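Local coordinates for protein ywnA (Bacillus subtilis subsp. subtilis, PDB 1XD7) that probably binds DNA through a winged helix domain and regulates transcription as a member of the Rrf2 family, at the interface of chains A and B. Coordinates in Å, arbitrary orientation; residue numbers count along the deposited sequence, not the author numbering. Chains: chain A/B, ywnA.

Contact 1: the interface of chains A and B. Residues chain A 8, 73, 118, 121-122, 125; chain B 110-111, 114.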
ATOM      1  N   LEU A   8      -3.100   0.319 -11.172  1.00 44.55           N
ATOM      2  CA  LEU A   8      -1.811   0.705 -11.723  1.00 42.29           C
ATOM      3  C   LEU A   8      -1.388  -0.355 -12.728  1.00 40.31           C
ATOM      4  O   LEU A   8      -0.991  -0.058 -13.864  1.00 39.34           O
ATOM      5  CB  LEU A   8      -0.797   0.783 -10.587  1.00 41.26           C
ATOM      6  CG  LEU A   8       0.473   1.611 -10.736  1.00 38.70           C
ATOM      7  CD1 LEU A   8       1.581   0.847 -10.050  1.00 36.62           C
ATOM      8  CD2 LEU A   8       0.815   1.863 -12.173  1.00 37.76           C
ATOM      9  N   LEU A  73       6.073   5.486 -13.538  1.00 35.42           N
ATOM     10  CA  LEU A  73       4.963   4.730 -13.004  1.00 37.70           C
ATOM     11  C   LEU A  73       4.209   5.625 -12.012  1.00 39.66           C
ATOM     12  O   LEU A  73       2.983   5.640 -11.978  1.00 40.08           O
ATOM     13  CB  LEU A  73       5.472   3.454 -12.338  1.00 37.67           C
ATOM     14  CG  LEU A  73       6.182   2.496 -13.312  1.00 40.49           C
ATOM     15  CD1 LEU A  73       6.148   1.077 -12.772  1.00 38.52           C
ATOM     16  CD2 LEU A  73       5.490   2.516 -14.664  1.00 38.39           C
ATOM     17  N   MET A 118       7.158   4.784  -1.047  1.00 48.97           N
ATOM     18  CA  MET A 118       6.396   4.102  -2.088  1.00 49.60           C
ATOM     19  C   MET A 118       6.489   4.999  -3.331  1.00 49.28           C
ATOM     20  O   MET A 118       7.040   4.603  -4.363  1.00 49.75           O
ATOM     21  CB  MET A 118       4.923   3.948  -1.639  1.00 51.13           C
ATOM     22  CG  MET A 118       4.048   2.934  -2.421  1.00 52.65           C
ATOM     23  SD  MET A 118       2.545   3.633  -3.228  1.00 51.38           S
ATOM     24  CE  MET A 118       1.421   3.790  -1.797  1.00 51.83           C
ATOM     25  N   GLU A 121       9.859   5.238  -5.447  1.00 46.61           N
ATOM     26  CA  GLU A 121      10.253   4.164  -6.345  1.00 46.97           C
ATOM     27  C   GLU A 121       9.473   4.350  -7.644  1.00 46.78           C
ATOM     28  O   GLU A 121      10.055   4.448  -8.723  1.00 47.13           O
ATOM     29  CB  GLU A 121       9.916   2.803  -5.748  1.00 48.55           C
ATOM     30  CG  GLU A 121      11.051   2.221  -4.957  1.00 51.64           C
ATOM     31  CD  GLU A 121      12.321   2.167  -5.773  1.00 53.94           C
ATOM     32  OE1 GLU A 121      12.341   1.419  -6.772  1.00 57.22           O
ATOM     33  OE2 GLU A 121      13.293   2.875  -5.430  1.00 54.49           O
ATOM     34  N   LEU A 122       8.152   4.425  -7.532  1.00 45.14           N
ATOM     35  CA  LEU A 122       7.298   4.592  -8.703  1.00 44.32           C
ATOM     36  C   LEU A 122       7.775   5.677  -9.631  1.00 43.87           C
ATOM     37  O   LEU A 122       7.425   5.690 -10.805  1.00 44.55           O
ATOM     38  CB  LEU A 122       5.876   4.928  -8.290  1.00 43.68           C
ATOM     39  CG  LEU A 122       5.133   3.846  -7.532  1.00 44.44           C
ATOM     40  CD1 LEU A 122       3.813   4.428  -7.068  1.00 45.79           C
ATOM     41  CD2 LEU A 122       4.922   2.634  -8.417  1.00 40.88           C
ATOM     42  N   LYS A 125      11.141   4.147 -11.847  1.00 45.90           N
ATOM     43  CA  LYS A 125      10.910   3.344 -13.036  1.00 44.76           C
ATOM     44  C   LYS A 125      10.164   4.139 -14.090  1.00 44.42           C
ATOM     45  O   LYS A 125       9.580   5.181 -13.799  1.00 46.40           O
ATOM     46  CB  LYS A 125      10.103   2.102 -12.688  1.00 44.77           C
ATOM     47  CG  LYS A 125      10.544   1.431 -11.414  1.00 46.90           C
ATOM     48  CD  LYS A 125      12.020   1.133 -11.435  1.00 48.25           C
ATOM     49  CE  LYS A 125      12.441   0.552 -10.102  1.00 48.78           C
ATOM     50  NZ  LYS A 125      11.598  -0.622  -9.754  1.00 49.59           N
TER
ATOM     51  N   THR B 110       8.491  -5.178 -10.085  1.00 61.13           N
ATOM     52  CA  THR B 110       8.500  -3.769  -9.691  1.00 61.85           C
ATOM     53  C   THR B 110       7.797  -3.632  -8.348  1.00 63.10           C
ATOM     54  O   THR B 110       8.329  -3.044  -7.411  1.00 61.97           O
ATOM     55  CB  THR B 110       7.789  -2.894 -10.719  1.00 61.89           C
ATOM     56  OG1 THR B 110       8.285  -3.196 -12.031  1.00 63.29           O
ATOM     57  CG2 THR B 110       8.053  -1.437 -10.426  1.00 61.88           C
ATOM     58  N   PHE B 111       6.600  -4.201  -8.263  1.00 64.90           N
ATOM     59  CA  PHE B 111       5.823  -4.181  -7.033  1.00 66.56           C
ATOM     60  C   PHE B 111       6.622  -4.746  -5.873  1.00 66.75           C
ATOM     61  O   PHE B 111       6.248  -4.564  -4.711  1.00 67.04           O
ATOM     62  CB  PHE B 111       4.554  -5.013  -7.185  1.00 68.61           C
ATOM     63  CG  PHE B 111       3.573  -4.444  -8.153  1.00 70.31           C
ATOM     64  CD1 PHE B 111       2.388  -5.114  -8.423  1.00 70.69           C
ATOM     65  CD2 PHE B 111       3.838  -3.238  -8.807  1.00 70.77           C
ATOM     66  CE1 PHE B 111       1.478  -4.597  -9.332  1.00 71.80           C
ATOM     67  CE2 PHE B 111       2.940  -2.711  -9.717  1.00 70.88           C
ATOM     68  CZ  PHE B 111       1.756  -3.388  -9.985  1.00 72.58           C
ATOM     69  N   VAL B 114       9.003  -1.666  -4.903  1.00 55.23           N
ATOM     70  CA  VAL B 114       8.228  -0.709  -4.129  1.00 53.28           C
ATOM     71  C   VAL B 114       7.912  -1.304  -2.776  1.00 52.46           C
ATOM     72  O   VAL B 114       7.940  -0.625  -1.748  1.00 50.92           O
ATOM     73  CB  VAL B 114       6.904  -0.377  -4.831  1.00 52.99           C
ATOM     74  CG1 VAL B 114       5.936   0.264  -3.842  1.00 53.60           C
ATOM     75  CG2 VAL B 114       7.172   0.545  -6.008  1.00 51.97           C
TER
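The long helix 98-122 of chain B, the probable dimerisation helix of this Rrf2-type winged helix protein, lays B:Thr110, B:Phe111 and B:Val114 against the end of the same helix in chain A and against two helices of that chain's winged helix domain. B:Val114 gives up more surface than any other residue of the patch, and its two methyls divide the work. CG1, anti to the backbone N (chi1 163°), meets the CG methylene of A:Met118 at 3.6 Å. CG2 points the other way along the helix, where it touches CB of A:Glu121 at 3.6 Å and the CD2 methyl of A:Leu122 at 3.9 Å. The side chains of A:Met118 and A:Leu122 run aslant to the valine. By touching residues 118, 121 and 122, it spans adjacent turns of helix 98-122 of chain A.

One turn back on chain B, the CG2 methyl of B:Thr110 meets two side chains. It reaches tip to tip towards A:Leu73, at the start of helix 73-80, whose CD1 methyl stands 3.9 Å from this CG2. A:Lys125, bent at chi2 and again at chi4, curls over the methyl and touches it twice, with CG 3.9 Å and the terminal nitrogen NZ 3.7 Å from CG2 of B:Thr110. That bend also places NZ 3.7 Å from OE1 of A:Glu121, a long salt bridge within chain A that should help steady both flexible chains at the rim of the apolar patch. On the far side, A:Leu8 slides antiparallel past B:Phe111, its CD1 methyl 3.8 Å from the ring carbon CE2.

Contact in this patch is thus carried mainly by methyl and methylene groups. It lies where the C-terminal end of helix 98-122 of chain A returns to helices 7-19 and 73-80, so the long helix of chain B packs on both the long helix of chain A and its winged helix domain.

Contact 2: the interface of chains A and B. Residues chain A 6, 8-9, 12; chain B 107, 111.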
ATOM      1  N   SER A   6      -4.939  -3.776  -8.005  1.00 55.14           N
ATOM      2  CA  SER A   6      -4.426  -2.408  -8.297  1.00 54.89           C
ATOM      3  C   SER A   6      -4.755  -1.951  -9.723  1.00 54.52           C
ATOM      4  O   SER A   6      -4.683  -2.729 -10.676  1.00 55.19           O
ATOM      5  CB  SER A   6      -2.913  -2.366  -8.069  1.00 57.21           C
ATOM      6  OG  SER A   6      -2.261  -3.431  -8.745  1.00 60.35           O
ATOM      7  N   LEU A   8      -3.100   0.319 -11.172  1.00 44.55           N
ATOM      8  CA  LEU A   8      -1.811   0.705 -11.723  1.00 42.29           C
ATOM      9  C   LEU A   8      -1.388  -0.355 -12.728  1.00 40.31           C
ATOM     10  O   LEU A   8      -0.991  -0.058 -13.864  1.00 39.34           O
ATOM     11  CB  LEU A   8      -0.797   0.783 -10.587  1.00 41.26           C
ATOM     12  CG  LEU A   8       0.473   1.611 -10.736  1.00 38.70           C
ATOM     13  CD1 LEU A   8       1.581   0.847 -10.050  1.00 36.62           C
ATOM     14  CD2 LEU A   8       0.815   1.863 -12.173  1.00 37.76           C
ATOM     15  N   ALA A   9      -1.477  -1.597 -12.290  1.00 38.12           N
ATOM     16  CA  ALA A   9      -1.126  -2.711 -13.140  1.00 39.35           C
ATOM     17  C   ALA A   9      -1.981  -2.649 -14.404  1.00 39.99           C
ATOM     18  O   ALA A   9      -1.464  -2.613 -15.528  1.00 40.25           O
ATOM     19  CB  ALA A   9      -1.365  -4.014 -12.404  1.00 38.46           C
ATOM     20  N   ILE A  12      -0.940  -0.110 -16.610  1.00 35.28           N
ATOM     21  CA  ILE A  12       0.328  -0.429 -17.266  1.00 37.91           C
ATOM     22  C   ILE A  12       0.141  -1.354 -18.487  1.00 38.99           C
ATOM     23  O   ILE A  12       0.692  -1.090 -19.565  1.00 39.68           O
ATOM     24  CB  ILE A  12       1.316  -1.086 -16.278  1.00 37.97           C
ATOM     25  CG1 ILE A  12       1.536  -0.174 -15.067  1.00 39.52           C
ATOM     26  CG2 ILE A  12       2.644  -1.321 -16.961  1.00 39.77           C
ATOM     27  CD1 ILE A  12       2.201   1.142 -15.403  1.00 37.08           C
TER
ATOM     28  N   LEU B 107       5.797  -6.220 -14.150  1.00 49.83           N
ATOM     29  CA  LEU B 107       5.055  -5.639 -13.068  1.00 51.19           C
ATOM     30  C   LEU B 107       5.337  -6.318 -11.745  1.00 53.38           C
ATOM     31  O   LEU B 107       5.689  -5.661 -10.761  1.00 55.51           O
ATOM     32  CB  LEU B 107       3.573  -5.703 -13.380  1.00 50.48           C
ATOM     33  CG  LEU B 107       3.156  -4.559 -14.288  1.00 50.88           C
ATOM     34  CD1 LEU B 107       3.428  -3.247 -13.590  1.00 51.56           C
ATOM     35  CD2 LEU B 107       3.931  -4.617 -15.574  1.00 54.45           C
ATOM     36  N   PHE B 111       6.600  -4.201  -8.263  1.00 64.90           N
ATOM     37  CA  PHE B 111       5.823  -4.181  -7.033  1.00 66.56           C
ATOM     38  C   PHE B 111       6.622  -4.746  -5.873  1.00 66.75           C
ATOM     39  O   PHE B 111       6.248  -4.564  -4.711  1.00 67.04           O
ATOM     40  CB  PHE B 111       4.554  -5.013  -7.185  1.00 68.61           C
ATOM     41  CG  PHE B 111       3.573  -4.444  -8.153  1.00 70.31           C
ATOM     42  CD1 PHE B 111       2.388  -5.114  -8.423  1.00 70.69           C
ATOM     43  CD2 PHE B 111       3.838  -3.238  -8.807  1.00 70.77           C
ATOM     44  CE1 PHE B 111       1.478  -4.597  -9.332  1.00 71.80           C
ATOM     45  CE2 PHE B 111       2.940  -2.711  -9.717  1.00 70.88           C
ATOM     46  CZ  PHE B 111       1.756  -3.388  -9.985  1.00 72.58           C
TER
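B:Phe111 and B:Leu107, one turn apart on helix 98-122 of chain B, press against A:Ala9 and A:Ile12 on helix 7-19, the first helix of the winged helix domain of chain A. From CB, with CG anti to the carbonyl carbon (chi1 -67°), the phenylalanine extends its ring towards the start of that helix. CB and the ring carbon CG stay back from chain A, and the outer ring carbons make the contacts. CE2 is the one that faces A:Leu8. At the tip, CZ meets the CB methyl of A:Ala9 at 4.0 Å, with the methyl at the ring's edge and in its plane, so the ring points end-on at the alanine. CE1, on the other flank, comes 4.0 Å from the hydroxyl OG of A:Ser6, which lies just ahead of the helix; this is a van der Waals approach. Chain B itself supplies a neighbour for one face of the ring, the carbonyl oxygen of B:Leu107, 3.5 Å above the plane and displaced towards the rim.

B:Leu107 extends the apolar strip along helix 7-19, where its isobutyl group runs obliquely over the branched side chain of A:Ile12. Both leucine methyls take part. CD1 packs at the fork of the isoleucine, 4.0 Å from CB and 3.9 Å from CG1, thereby touching the main branch as well as the branch point. The isoleucine's CG2 methyl, anti to the backbone N, lies alongside the leucine, whose two methyls come against its flank: CD2 of B:Leu107 is 3.8 Å from CG2 of A:Ile12, and CD1 is 4.0 Å from it.

Contact 1 and contact 2 are neighbouring parts of one two-fold symmetric interface, with the centres of their C-alpha atoms about 8 Å apart. They share A:Leu8 and B:Phe111, which make the apolar surface continuous. Helix 98-122 of chain B serves both: its later residues face contact 1 and its earlier ones contact 2, so that it passes from the partner's long helix onto helix 7-19. The symmetry repeats both patches with the chains exchanged. Such an arrangement would tie the relative placement of the two winged helix domains to the long helices, as expected if the protein binds DNA as a dimer.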